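Local atomic coordinates of choline binding protein PCPA (Streptococcus pneumoniae, PDB entry 4CP6), a protein that probably attaches to choline groups of the pneumococcal cell wall, carries leucine-rich repeats and is studied as a vaccine antigen. Residues 40-43 with 44-47; 77-81 with 82-86; 48-51 with 52-55. All coordinates share one frame; numbering follows the deposited sequence. Where two conformers were deposited one is given.

Contact 1: 40-43 with 44-47; sequences VGNG and VTPV
N42 forms an Asx turn with V44, and its OD1 takes a second backbone N-H from T45. The turn reverses the chain just after strand 35-40. N42 OD1 accepts from T45 N at 2.8 Å, in the carbonyl plane and on a lone pair, with an N-H...O angle of 168°. V44 N also donates to N42 OD1 at 2.8 Å, but this donor sits above the carbonyl plane and off the lone pair. N42 CG lies between the backbone N and the carbonyl carbon (chi1 62°), which turns the amide back over the following residues. The two bonds fix the rotation of the amide. Its other end then faces the T45 hydroxyl: N42 ND2 donates to T45 OG1 at 3.2 Å, tilted from the amide plane and rather bent (139°). Positive phi favours glycine at G43, and the backbone angles of G41 would press a CB against the preceding carbonyl O. G41 is bonded through its backbone to K25 of strand 24-32. Two waters bridge the curl. Water 1 takes the N-H of N42 and water 2 that of G43, and both donate to T45 O, at 2.8 Å from water 1.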
loop_
_atom_site.group_PDB
_atom_site.type_symbol
_atom_site.label_atom_id
_atom_site.label_comp_id
_atom_site.label_asym_id
_atom_site.label_seq_id
_atom_site.Cartn_x
_atom_site.Cartn_y
_atom_site.Cartn_z
ATOM N N VAL A 40 7.390 -2.190 28.956
ATOM C CA VAL A 40 6.562 -1.131 29.516
ATOM C C VAL A 40 5.162 -1.349 28.958
ATOM O O VAL A 40 4.979 -1.410 27.732
ATOM C CB VAL A 40 7.117 0.309 29.324
ATOM C CG1 VAL A 40 7.450 0.608 27.856
ATOM C CG2 VAL A 40 6.164 1.356 29.893
ATOM N N GLY A 41 4.215 -1.570 29.859
ATOM C CA GLY A 41 2.822 -1.859 29.544
ATOM C C GLY A 41 2.551 -3.332 29.780
ATOM O O GLY A 41 3.448 -4.170 29.618
ATOM N N ASN A 42 1.300 -3.669 30.179
ATOM C CA ASN A 42 0.950 -5.079 30.407
ATOM C C ASN A 42 0.654 -5.837 29.109
ATOM O O ASN A 42 0.445 -7.049 29.157
ATOM C CB ASN A 42 -0.252 -5.183 31.398
ATOM C CG ASN A 42 -1.529 -4.537 30.893
ATOM O OD1 ASN A 42 -1.666 -4.172 29.715
ATOM N ND2 ASN A 42 -2.512 -4.377 31.769
ATOM N N GLY A 43 0.643 -5.123 27.967
ATOM C CA GLY A 43 0.402 -5.707 26.645
ATOM C C GLY A 43 -1.065 -5.800 26.260
ATOM O O GLY A 43 -1.400 -6.360 25.201
ATOM N N VAL A 44 -1.938 -5.274 27.127
ATOM C CA VAL A 44 -3.397 -5.331 26.960
ATOM C C VAL A 44 -3.996 -3.926 26.961
ATOM O O VAL A 44 -4.754 -3.568 26.050
ATOM C CB VAL A 44 -4.054 -6.229 28.067
ATOM C CG1 VAL A 44 -5.571 -6.332 27.869
ATOM C CG2 VAL A 44 -3.415 -7.627 28.124
ATOM N N THR A 45 -3.678 -3.133 27.998
ATOM C CA THR A 45 -4.236 -1.798 28.112
ATOM C C THR A 45 -3.163 -0.714 27.991
ATOM O O THR A 45 -1.993 -0.925 28.357
ATOM C CB THR A 45 -5.004 -1.640 29.453
ATOM O OG1 THR A 45 -4.127 -1.968 30.518
ATOM C CG2 THR A 45 -6.280 -2.508 29.505
ATOM N N PRO A 46 -3.592 0.487 27.583
ATOM C CA PRO A 46 -2.645 1.586 27.464
ATOM C C PRO A 46 -2.307 2.196 28.809
ATOM O O PRO A 46 -3.113 2.192 29.757
ATOM C CB PRO A 46 -3.410 2.622 26.623
ATOM C CG PRO A 46 -4.599 1.903 26.048
ATOM C CD PRO A 46 -4.927 0.884 27.082
ATOM N N VAL A 47 -1.139 2.779 28.879
ATOM C CA VAL A 47 -0.722 3.599 29.998
ATOM C C VAL A 47 -1.694 4.791 30.041
ATOM O O VAL A 47 -2.023 5.402 29.007
ATOM C CB VAL A 47 0.721 4.112 29.782
ATOM C CG1 VAL A 47 1.078 5.259 30.754
ATOM C CG2 VAL A 47 1.716 2.967 29.864
HETATM O O HOH W 1 -0.414 -1.480 30.652
HETATM O O HOH W 2 0.222 -2.379 27.262
#

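Contact 2: 77-81 with 82-86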
loop_
_atom_site.group_PDB
_atom_site.type_symbol
_atom_site.label_atom_id
_atom_site.label_comp_id
_atom_site.label_asym_id
_atom_site.label_seq_id
_atom_site.Cartn_x
_atom_site.Cartn_y
_atom_site.Cartn_z
ATOM N N ALA A 77 5.375 -2.546 25.108
ATOM C CA ALA A 77 4.363 -3.579 24.941
ATOM C C ALA A 77 3.261 -3.156 23.974
ATOM O O ALA A 77 2.966 -1.965 23.833
ATOM C CB ALA A 77 3.744 -3.910 26.286
ATOM N N SER A 78 2.555 -4.144 23.388
ATOM C CA SER A 78 1.411 -3.832 22.561
ATOM C C SER A 78 0.432 -2.958 23.371
ATOM O O SER A 78 0.183 -3.223 24.567
ATOM C CB SER A 78 0.685 -5.102 22.145
ATOM O OG SER A 78 1.564 -5.866 21.345
ATOM N N GLN A 79 -0.145 -1.931 22.724
ATOM C CA GLN A 79 -1.114 -0.995 23.302
ATOM C C GLN A 79 -0.536 -0.063 24.361
ATOM O O GLN A 79 -1.255 0.830 24.783
ATOM C CB GLN A 79 -2.339 -1.747 23.913
ATOM C CG GLN A 79 -2.943 -2.861 23.039
ATOM C CD GLN A 79 -3.589 -2.366 21.769
ATOM O OE1 GLN A 79 -3.936 -1.185 21.629
ATOM N NE2 GLN A 79 -3.703 -3.237 20.787
ATOM N N ALA A 80 0.746 -0.210 24.765
ATOM C CA ALA A 80 1.238 0.601 25.895
ATOM C C ALA A 80 1.055 2.094 25.725
ATOM O O ALA A 80 0.621 2.778 26.667
ATOM C CB ALA A 80 2.692 0.279 26.190
ATOM N N PHE A 81 1.383 2.614 24.538
ATOM C CA PHE A 81 1.231 4.036 24.286
ATOM C C PHE A 81 0.205 4.287 23.189
ATOM O O PHE A 81 0.300 5.238 22.403
ATOM C CB PHE A 81 2.579 4.726 24.065
ATOM C CG PHE A 81 3.431 4.595 25.302
ATOM C CD1 PHE A 81 3.092 5.271 26.484
ATOM C CD2 PHE A 81 4.537 3.765 25.316
ATOM C CE1 PHE A 81 3.854 5.124 27.640
ATOM C CE2 PHE A 81 5.292 3.603 26.488
ATOM C CZ PHE A 81 4.944 4.281 27.646
ATOM N N SER A 82 -0.811 3.422 23.150
ATOM C CA SER A 82 -1.872 3.638 22.196
ATOM C C SER A 82 -2.839 4.692 22.725
ATOM O O SER A 82 -2.977 4.880 23.956
ATOM C CB SER A 82 -2.624 2.347 21.900
ATOM O OG SER A 82 -3.219 1.886 23.096
ATOM N N TYR A 83 -3.507 5.354 21.815
ATOM C CA TYR A 83 -4.499 6.351 22.153
ATOM C C TYR A 83 -5.799 5.814 21.648
ATOM O O TYR A 83 -5.939 5.510 20.450
ATOM C CB TYR A 83 -4.190 7.734 21.538
ATOM C CG TYR A 83 -5.364 8.673 21.700
ATOM C CD1 TYR A 83 -5.551 9.386 22.887
ATOM C CD2 TYR A 83 -6.412 8.672 20.775
ATOM C CE1 TYR A 83 -6.683 10.181 23.081
ATOM C CE2 TYR A 83 -7.585 9.398 20.999
ATOM C CZ TYR A 83 -7.711 10.160 22.151
ATOM O OH TYR A 83 -8.856 10.908 22.350
ATOM N N TYR A 84 -6.760 5.735 22.567
ATOM C CA TYR A 84 -8.132 5.352 22.277
ATOM C C TYR A 84 -9.091 6.293 22.957
ATOM O O TYR A 84 -8.911 6.641 24.125
ATOM C CB TYR A 84 -8.443 3.930 22.750
ATOM C CG TYR A 84 -7.701 2.875 21.983
ATOM C CD1 TYR A 84 -8.168 2.426 20.750
ATOM C CD2 TYR A 84 -6.601 2.235 22.536
ATOM C CE1 TYR A 84 -7.494 1.431 20.044
ATOM C CE2 TYR A 84 -5.936 1.225 21.856
ATOM C CZ TYR A 84 -6.372 0.835 20.602
ATOM O OH TYR A 84 -5.690 -0.149 19.941
ATOM N N PRO A 85 -10.172 6.639 22.270
ATOM C CA PRO A 85 -11.225 7.423 22.920
ATOM C C PRO A 85 -11.953 6.555 23.944
ATOM O O PRO A 85 -11.896 5.315 23.895
ATOM C CB PRO A 85 -12.149 7.803 21.778
ATOM C CG PRO A 85 -11.971 6.700 20.756
ATOM C CD PRO A 85 -10.545 6.236 20.898
ATOM N N ASP A 86 -12.633 7.214 24.886
ATOM C CA ASP A 86 -13.386 6.528 25.917
ATOM C C ASP A 86 -14.857 6.552 25.540
ATOM O O ASP A 86 -15.324 7.520 24.922
ATOM C CB ASP A 86 -13.192 7.266 27.247
ATOM C CG ASP A 86 -13.678 6.453 28.415
ATOM O OD1 ASP A 86 -12.931 5.546 28.855
ATOM O OD2 ASP A 86 -14.820 6.686 28.855
#
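Q79 and Y84 are joined by a side-chain bond just past two overlapping beta turns, type II from A77 to A80 and type I from Q79 to S82. Q79 has a positive phi (69°), at the third position of the first turn. Its CB lies near S82 OG. CG stands beside the backbone N, and the chain then bends at chi2 (-66°), which swings the amide toward the Y84 hydroxyl. Q79 CD comes to 3.6 Å from Y84 OH. OE1 is the atom that does the gripping. Q79 OE1 accepts the hydroxyl proton of Y84 OH at 2.6 Å, a short bond. Q79 OE1 lies in the plane of the ring at its edge, 3.1 Å from Y84 CE2. The two side chains cross at about a right angle, with the amide and ring planes 32° apart. The backbone of Q79 is held as well: Q79 O accepts from S82 N at 3.1 Å, which closes the type I turn. S82 OG also donates to this O from the same face, but S82 was deposited in two conformers, so this bond is less certain. Y84 stacks on H113. The turns follow strand 69-76 and precede strand 97-100. Backbone bonds tie A77 to V40 of strand 35-40, while Q79 and F81 bond to K110 and G111, just beyond strand 106-107.

Contact 3: 48-51 with 52-55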
loop_
_atom_site.group_PDB
_atom_site.type_symbol
_atom_site.label_atom_id
_atom_site.label_comp_id
_atom_site.label_asym_id
_atom_site.label_seq_id
_atom_site.Cartn_x
_atom_site.Cartn_y
_atom_site.Cartn_z
ATOM N N GLU A 48 -2.193 5.083 31.252
ATOM C CA GLU A 48 -3.079 6.214 31.466
ATOM C C GLU A 48 -2.249 7.389 31.978
ATOM O O GLU A 48 -1.552 7.253 32.982
ATOM C CB GLU A 48 -4.117 5.828 32.507
ATOM C CG GLU A 48 -5.127 6.923 32.765
ATOM C CD GLU A 48 -6.280 6.413 33.597
ATOM O OE1 GLU A 48 -7.125 5.675 33.041
ATOM O OE2 GLU A 48 -6.312 6.709 34.812
ATOM N N PHE A 49 -2.347 8.538 31.316
ATOM C CA PHE A 49 -1.613 9.737 31.665
ATOM C C PHE A 49 -2.431 10.625 32.584
ATOM O O PHE A 49 -3.661 10.578 32.562
ATOM C CB PHE A 49 -1.204 10.512 30.392
ATOM C CG PHE A 49 -0.195 9.756 29.550
ATOM C CD1 PHE A 49 1.159 9.805 29.855
ATOM C CD2 PHE A 49 -0.608 8.947 28.497
ATOM C CE1 PHE A 49 2.092 9.094 29.095
ATOM C CE2 PHE A 49 0.325 8.228 27.741
ATOM C CZ PHE A 49 1.671 8.315 28.040
ATOM N N GLU A 50 -1.738 11.445 33.374
ATOM C CA GLU A 50 -2.339 12.420 34.275
ATOM C C GLU A 50 -2.804 13.617 33.462
ATOM O O GLU A 50 -2.252 13.897 32.394
ATOM C CB GLU A 50 -1.278 12.886 35.279
ATOM C CG GLU A 50 -0.707 11.742 36.113
ATOM C CD GLU A 50 0.632 11.984 36.786
ATOM O OE1 GLU A 50 1.129 13.132 36.747
ATOM O OE2 GLU A 50 1.184 11.019 37.362
ATOM N N ALA A 51 -3.790 14.382 33.976
ATOM C CA ALA A 51 -4.266 15.581 33.293
ATOM C C ALA A 51 -3.126 16.512 32.947
ATOM O O ALA A 51 -3.083 17.031 31.836
ATOM C CB ALA A 51 -5.288 16.309 34.165
ATOM N N GLY A 52 -2.200 16.713 33.895
ATOM C CA GLY A 52 -1.070 17.619 33.718
ATOM C C GLY A 52 -0.092 17.199 32.642
ATOM O O GLY A 52 0.686 18.036 32.176
ATOM N N GLN A 53 -0.125 15.907 32.251
ATOM C CA GLN A 53 0.745 15.348 31.197
ATOM C C GLN A 53 0.147 15.557 29.815
ATOM O O GLN A 53 0.873 15.417 28.824
ATOM C CB GLN A 53 0.982 13.845 31.461
ATOM C CG GLN A 53 1.887 13.557 32.662
ATOM C CD GLN A 53 2.071 12.077 32.973
ATOM O OE1 GLN A 53 1.120 11.293 33.212
ATOM N NE2 GLN A 53 3.327 11.666 33.069
ATOM N N ASP A 54 -1.149 15.888 29.714
ATOM C CA ASP A 54 -1.807 16.101 28.417
ATOM C C ASP A 54 -1.126 17.215 27.623
ATOM O O ASP A 54 -0.910 18.307 28.156
ATOM C CB ASP A 54 -3.279 16.489 28.634
ATOM C CG ASP A 54 -4.139 16.345 27.395
ATOM O OD1 ASP A 54 -3.896 15.401 26.602
ATOM O OD2 ASP A 54 -5.139 17.082 27.281
ATOM N N GLY A 55 -0.749 16.928 26.368
ATOM C CA GLY A 55 -0.146 17.920 25.480
ATOM C C GLY A 55 1.227 18.415 25.891
ATOM O O GLY A 55 1.660 19.480 25.446
HETATM O O HOH W 3 -2.125 19.330 30.492
#
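E50 precedes a short 3-10 turn, A51-Q53, and the side chain of Q53 reaches back to its start. Q53 OE1 accepts from E50 N at 2.9 Å. The bond is almost straight (177°), and the donor lies in the carbonyl plane on a lone pair. In return Q53 N donates to E50 O at 2.9 Å. The two residues are thus bonded both ways, once through a side chain and once through backbone alone. Q53 CG stands beside the backbone N, anti to the carbonyl carbon, and the chain runs extended from there, which carries Q53 OE1 back to E50 N. The E50 side chain crosses it obliquely. Its carboxylate stacks on the Q53 amide, the planes 30° apart, with E50 CD 3.7 Å from Q53 OE1. F49 meets the same amide from another direction. Its ring edge comes up to Q53, with F49 CD1 4.0 Å from Q53 CD, and the two planes are 65° apart.

Further out, F49 is placed by aromatic neighbours: F58 and Y94 both meet its ring edge-to-face. Y94 also receives the chain beyond the turn, since its backbone N is hydrogen-bonded to D54 OD1 and its backbone pairs with that of G55. The second bond of the turn runs from D54 N to A51 O at 3.1 Å. That same A51 O takes a bond from water 3, which also donates to D54 O at 2.8 Å.

How the contacts relate
Along the chain contact 1 comes first, contact 3 follows directly, and contact 2 comes later. Contacts 1 and 3 share the loop between strands 35-40 and 57-59; contact 2 follows strand 69-76, which pairs in parallel with 35-40. Contacts 1 and 2 therefore lie side by side, centres about 7 Å apart. V47 N and A80 O, 2.8 Å apart, probably bond. Contact 3 lies about 16 Å from the centre of contact 1 and about 14 Å from that of contact 2, which it touches where F49 CZ packs on F81 CD1. All three lie in loops at the N-terminal end of the elongated chain, close to the first strands of the sheet that continues into the repeats.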